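Side-chain contacts in aeromonas extracellular serine protease (PDB 3WQB), which cleaves peptide bonds after pairs of basic residues, one of them lysine, as a secreted, calcium-binding subtilisin-type serine protease and probable virulence factor: residues A[340-345]-A[415-420]; A[351-356]-A[425-430]. The protein carries 1 engineered substitution. One frame throughout, in Å; residues are numbered along the deposited sequence.

Overall arrangement
Following the chain from its N terminus, the central sheet of the subtilisin domain is built before helix 335-352 is reached; that helix carries 340-345 and leads into 351-356. Helix 358-368 and the strands 379-384 and 390-396 come next, before the chain returns at 415-420 and passes through helix 419-426 into 425-430. Contact 1 closes a loop of 69 residues and contact 2 one of 68. The two loops cross rather than nest, because 351-356 falls inside the first and 415-420 inside the second. Their centres lie 15 Å apart. Contact 1 is buried beside the parallel sheet, whereas contact 2 joins the later ends of the same two helices at the surface.

Contact 1: A[340-345]-A[415-420]; sequences PSTSGA and GLIDVN
With CG1 beside the backbone N (chi1 -68°) and CD1 extended beyond it (chi2 175°), Ile417 reaches across to Thr342, whose own chi1 of -56° places OG1 beside the backbone N and sets CG2 beside the carbonyl carbon. The two side chains cross at a slant, and one methyl does the touching: Ile417 CD1 lies 3.4 Å from Thr342 OG1, while Thr342 CA is 3.8 Å and Thr342 CG2 4.0 Å from the same Ile417 CD1. The hydroxyl is not bonded across the contact. OG1 is hydrogen-bonded to Ala338 O, one turn back in its own helix, a common way for a threonine in a buried helix to satisfy its polar end. The apolar methyl can therefore lie against OG1 at no polar cost, with Thr342 CA and CG2 making up the rest of the surface it meets.

A helical turn further on, Ala345 CB is met by two branched side chains. Ile417 CG2, the other branch of the isoleucine, is 3.9 Å from Ala345 CB, and Val419 CG2, placed beside its own backbone N, is 3.8 Å from Ala345 CB. The backbones are closer here, consistent with the small Ala345: Ala345 CA and Val419 CA are 6.3 Å apart, against 7.6 Å between Thr342 CA and Ile417 CA. Between Ile417 and Val419, Asp418 serves as N-cap of helix 419-426, its OD1 hydrogen-bonded to Lys421 N and Asn58 ND2.

Near its start helix 335-352 carries the predicted nucleophile position of the charge relay system, occupied here by the engineered Ala336, about 11 Å from Thr342 between side chains. Strand 277-282, an edge of the parallel sheet, touches both partners, with Ala281 meeting Thr342 and Ile417, while Pro340 packs against helix 115-124 and strand 173-179.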
loop_
_atom_site.group_PDB
_atom_site.type_symbol
_atom_site.label_atom_id
_atom_site.label_comp_id
_atom_site.label_asym_id
_atom_site.label_seq_id
_atom_site.Cartn_x
_atom_site.Cartn_y
_atom_site.Cartn_z
ATOM N N PRO A 340 9.068 -4.312 2.742
ATOM C CA PRO A 340 9.850 -5.375 3.400
ATOM C C PRO A 340 10.686 -4.867 4.573
ATOM O O PRO A 340 10.986 -5.636 5.475
ATOM C CB PRO A 340 10.747 -5.915 2.271
ATOM C CG PRO A 340 10.803 -4.808 1.258
ATOM C CD PRO A 340 9.410 -4.211 1.313
ATOM N N SER A 341 11.057 -3.591 4.562
ATOM C CA SER A 341 11.697 -3.010 5.748
ATOM C C SER A 341 10.794 -3.132 6.975
ATOM O O SER A 341 11.254 -3.468 8.060
ATOM C CB SER A 341 12.101 -1.561 5.489
ATOM O OG SER A 341 13.113 -1.498 4.499
ATOM N N THR A 342 9.508 -2.882 6.769
ATOM C CA THR A 342 8.505 -3.002 7.815
ATOM C C THR A 342 8.189 -4.467 8.134
ATOM O O THR A 342 8.055 -4.821 9.303
ATOM C CB THR A 342 7.240 -2.218 7.420
ATOM O OG1 THR A 342 7.611 -0.860 7.142
ATOM C CG2 THR A 342 6.194 -2.240 8.520
ATOM N N SER A 343 8.094 -5.313 7.103
ATOM C CA SER A 343 7.897 -6.758 7.297
ATOM C C SER A 343 9.009 -7.340 8.159
ATOM O O SER A 343 8.752 -8.116 9.075
ATOM C CB SER A 343 7.834 -7.483 5.946
ATOM O OG SER A 343 6.663 -7.100 5.242
ATOM N N GLY A 344 10.249 -6.968 7.857
ATOM C CA GLY A 344 11.398 -7.393 8.642
ATOM C C GLY A 344 11.335 -6.891 10.075
ATOM O O GLY A 344 11.558 -7.661 11.012
ATOM N N ALA A 345 10.986 -5.617 10.257
ATOM C CA ALA A 345 10.849 -5.034 11.597
ATOM C C ALA A 345 9.785 -5.784 12.404
ATOM O O ALA A 345 9.987 -6.120 13.576
ATOM C CB ALA A 345 10.501 -3.554 11.504
ATOM N N GLY A 415 5.870 7.963 12.179
ATOM C CA GLY A 415 7.297 8.222 12.086
ATOM C C GLY A 415 8.096 7.078 11.506
ATOM O O GLY A 415 7.547 6.064 11.055
ATOM N N LEU A 416 9.415 7.250 11.524
ATOM C CA LEU A 416 10.322 6.224 11.040
ATOM C C LEU A 416 10.471 5.105 12.067
ATOM O O LEU A 416 10.713 5.354 13.247
ATOM C CB LEU A 416 11.683 6.843 10.727
ATOM C CG LEU A 416 12.857 5.915 10.417
ATOM C CD1 LEU A 416 12.598 5.097 9.164
ATOM C CD2 LEU A 416 14.152 6.705 10.302
ATOM N N ILE A 417 10.340 3.870 11.603
ATOM C CA ILE A 417 10.515 2.701 12.466
ATOM C C ILE A 417 11.788 2.795 13.311
ATOM O O ILE A 417 12.865 3.125 12.802
ATOM C CB ILE A 417 10.543 1.425 11.628
ATOM C CG1 ILE A 417 9.158 1.186 11.016
ATOM C CG2 ILE A 417 10.989 0.229 12.467
ATOM C CD1 ILE A 417 9.092 -0.002 10.066
ATOM N N ASP A 418 11.648 2.497 14.601
ATOM C CA ASP A 418 12.775 2.412 15.527
ATOM C C ASP A 418 12.633 1.069 16.226
ATOM O O ASP A 418 11.915 0.943 17.214
ATOM C CB ASP A 418 12.711 3.567 16.532
ATOM C CG ASP A 418 13.887 3.595 17.502
ATOM O OD1 ASP A 418 14.545 2.549 17.709
ATOM O OD2 ASP A 418 14.115 4.678 18.095
ATOM N N VAL A 419 13.298 0.049 15.695
ATOM C CA VAL A 419 13.121 -1.310 16.211
ATOM C C VAL A 419 13.601 -1.435 17.658
ATOM O O VAL A 419 12.944 -2.085 18.489
ATOM C CB VAL A 419 13.846 -2.350 15.319
ATOM C CG1 VAL A 419 13.954 -3.705 16.030
ATOM C CG2 VAL A 419 13.130 -2.496 13.980
ATOM N N ASN A 420 14.750 -0.837 17.964
ATOM C CA ASN A 420 15.287 -0.927 19.317
ATOM C C ASN A 420 14.315 -0.360 20.343
ATOM O O ASN A 420 14.100 -0.974 21.396
ATOM C CB ASN A 420 16.594 -0.150 19.432
ATOM C CG ASN A 420 17.722 -0.738 18.618
ATOM O OD1 ASN A 420 17.665 -1.872 18.136
ATOM N ND2 ASN A 420 18.777 0.047 18.472
#

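Contact 2: A[351-356]-A[425-430]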
loop_
_atom_site.group_PDB
_atom_site.type_symbol
_atom_site.label_atom_id
_atom_site.label_comp_id
_atom_site.label_asym_id
_atom_site.label_seq_id
_atom_site.Cartn_x
_atom_site.Cartn_y
_atom_site.Cartn_z
ATOM N N SER A 351 9.417 -12.173 16.782
ATOM C CA SER A 351 10.337 -13.202 17.271
ATOM C C SER A 351 10.722 -12.973 18.729
ATOM O O SER A 351 10.931 -13.937 19.467
ATOM C CB SER A 351 11.575 -13.335 16.384
ATOM O OG SER A 351 12.472 -12.240 16.509
ATOM N N ALA A 352 10.801 -11.704 19.134
ATOM C CA ALA A 352 11.150 -11.320 20.507
ATOM C C ALA A 352 9.980 -11.505 21.467
ATOM O O ALA A 352 10.179 -11.842 22.642
ATOM C CB ALA A 352 11.624 -9.885 20.545
ATOM N N TYR A 353 8.767 -11.286 20.962
ATOM C CA TYR A 353 7.555 -11.297 21.774
ATOM C C TYR A 353 6.445 -12.002 21.010
ATOM O O TYR A 353 5.527 -11.361 20.493
ATOM C CB TYR A 353 7.162 -9.864 22.174
ATOM C CG TYR A 353 8.162 -9.269 23.136
ATOM C CD1 TYR A 353 8.112 -9.573 24.494
ATOM C CD2 TYR A 353 9.205 -8.461 22.671
ATOM C CE1 TYR A 353 9.052 -9.070 25.372
ATOM C CE2 TYR A 353 10.157 -7.942 23.543
ATOM C CZ TYR A 353 10.068 -8.247 24.889
ATOM O OH TYR A 353 11.009 -7.753 25.753
ATOM N N PRO A 354 6.513 -13.342 20.954
ATOM C CA PRO A 354 5.629 -14.112 20.077
ATOM C C PRO A 354 4.159 -14.130 20.481
ATOM O O PRO A 354 3.323 -14.570 19.688
ATOM C CB PRO A 354 6.226 -15.528 20.128
ATOM C CG PRO A 354 7.019 -15.563 21.372
ATOM C CD PRO A 354 7.547 -14.191 21.578
ATOM N N ASP A 355 3.844 -13.650 21.684
ATOM C CA ASP A 355 2.461 -13.665 22.168
ATOM C C ASP A 355 1.675 -12.413 21.811
ATOM O O ASP A 355 0.450 -12.382 21.960
ATOM C CB ASP A 355 2.409 -13.883 23.686
ATOM C CG ASP A 355 2.901 -15.257 24.098
ATOM O OD1 ASP A 355 3.036 -16.137 23.221
ATOM O OD2 ASP A 355 3.144 -15.455 25.309
ATOM N N LEU A 356 2.372 -11.381 21.344
ATOM C CA LEU A 356 1.727 -10.108 21.023
ATOM C C LEU A 356 0.900 -10.163 19.749
ATOM O O LEU A 356 1.305 -10.759 18.752
ATOM C CB LEU A 356 2.765 -8.992 20.946
ATOM C CG LEU A 356 3.388 -8.670 22.309
ATOM C CD1 LEU A 356 4.316 -7.490 22.178
ATOM C CD2 LEU A 356 2.324 -8.391 23.373
ATOM N N LEU A 425 9.923 -0.849 24.551
ATOM C CA LEU A 425 8.547 -0.683 24.993
ATOM C C LEU A 425 7.856 -2.034 25.140
ATOM O O LEU A 425 7.033 -2.224 26.036
ATOM C CB LEU A 425 7.766 0.219 24.032
ATOM C CG LEU A 425 8.140 1.701 23.916
ATOM C CD1 LEU A 425 7.163 2.423 23.004
ATOM C CD2 LEU A 425 8.179 2.368 25.283
ATOM N N ALA A 426 8.211 -2.982 24.274
ATOM C CA ALA A 426 7.566 -4.297 24.267
ATOM C C ALA A 426 7.758 -5.067 25.565
ATOM O O ALA A 426 6.872 -5.812 25.978
ATOM C CB ALA A 426 8.047 -5.125 23.081
ATOM N N ALA A 427 8.910 -4.860 26.204
ATOM C CA ALA A 427 9.264 -5.560 27.438
ATOM C C ALA A 427 8.262 -5.263 28.543
ATOM O O ALA A 427 8.092 -6.069 29.462
ATOM C CB ALA A 427 10.667 -5.167 27.871
ATOM N N ASN A 428 7.600 -4.114 28.451
ATOM C CA ASN A 428 6.651 -3.690 29.477
ATOM C C ASN A 428 5.231 -3.508 28.958
ATOM O O ASN A 428 4.371 -2.945 29.640
ATOM C CB ASN A 428 7.163 -2.418 30.150
ATOM C CG ASN A 428 8.380 -2.680 31.016
ATOM O OD1 ASN A 428 9.416 -2.037 30.867
ATOM N ND2 ASN A 428 8.262 -3.649 31.919
ATOM N N HIS A 429 4.981 -4.008 27.755
ATOM C CA HIS A 429 3.701 -3.803 27.111
ATOM C C HIS A 429 2.609 -4.654 27.750
ATOM O O HIS A 429 2.813 -5.833 28.042
ATOM C CB HIS A 429 3.816 -4.113 25.619
ATOM C CG HIS A 429 2.561 -3.851 24.854
ATOM N ND1 HIS A 429 2.131 -2.580 24.538
ATOM C CD2 HIS A 429 1.645 -4.701 24.334
ATOM C CE1 HIS A 429 1.001 -2.659 23.855
ATOM N NE2 HIS A 429 0.684 -3.935 23.719
ATOM N N GLN A 430 1.455 -4.040 27.978
ATOM C CA GLN A 430 0.279 -4.788 28.378
ATOM C C GLN A 430 -0.689 -4.858 27.199
ATOM O O GLN A 430 -0.889 -3.857 26.507
ATOM C CB GLN A 430 -0.358 -4.164 29.619
ATOM C CG GLN A 430 0.494 -4.366 30.878
ATOM C CD GLN A 430 0.613 -5.829 31.297
ATOM O OE1 GLN A 430 -0.339 -6.606 31.187
ATOM N NE2 GLN A 430 1.790 -6.207 31.779
#
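His429 NE2 is hydrogen-bonded to Asp360 OD1 of helix 358-368, and the neighbouring ring atom, His429 CD2, meets Leu356 CD2 at 3.9 Å. The leucine methyl comes in at the imidazole edge, near the ring plane, and the two side chains approach at a slant. A chi1 of -177° puts the imidazole CG opposite the backbone N, and the bond to Asp360 should limit how the ring turns.

The other half of the contact is built on the Tyr353 ring. Ala426 CB sits over a face of it, 3.9 Å from the ring centroid and 29° off its normal, a CH-pi contact displaced toward the CD2-CE2 side of the ring, with Tyr353 CE2 3.5 Å from Ala426 CB. The chain just after helix 335-352 makes a type I turn from Tyr353 to Leu356, and in the end region of helix 419-426 another type I turn spans Ala426 to His429, so each turn supplies contact residues from both of its ends. The tyrosine reaches on past Ala426, bringing Tyr353 OH to 3.3 Å from Ala427 CA. Leu423 of helix 419-426 also touches Tyr353, and Leu364 of helix 358-368 packs on both Leu356 and His429.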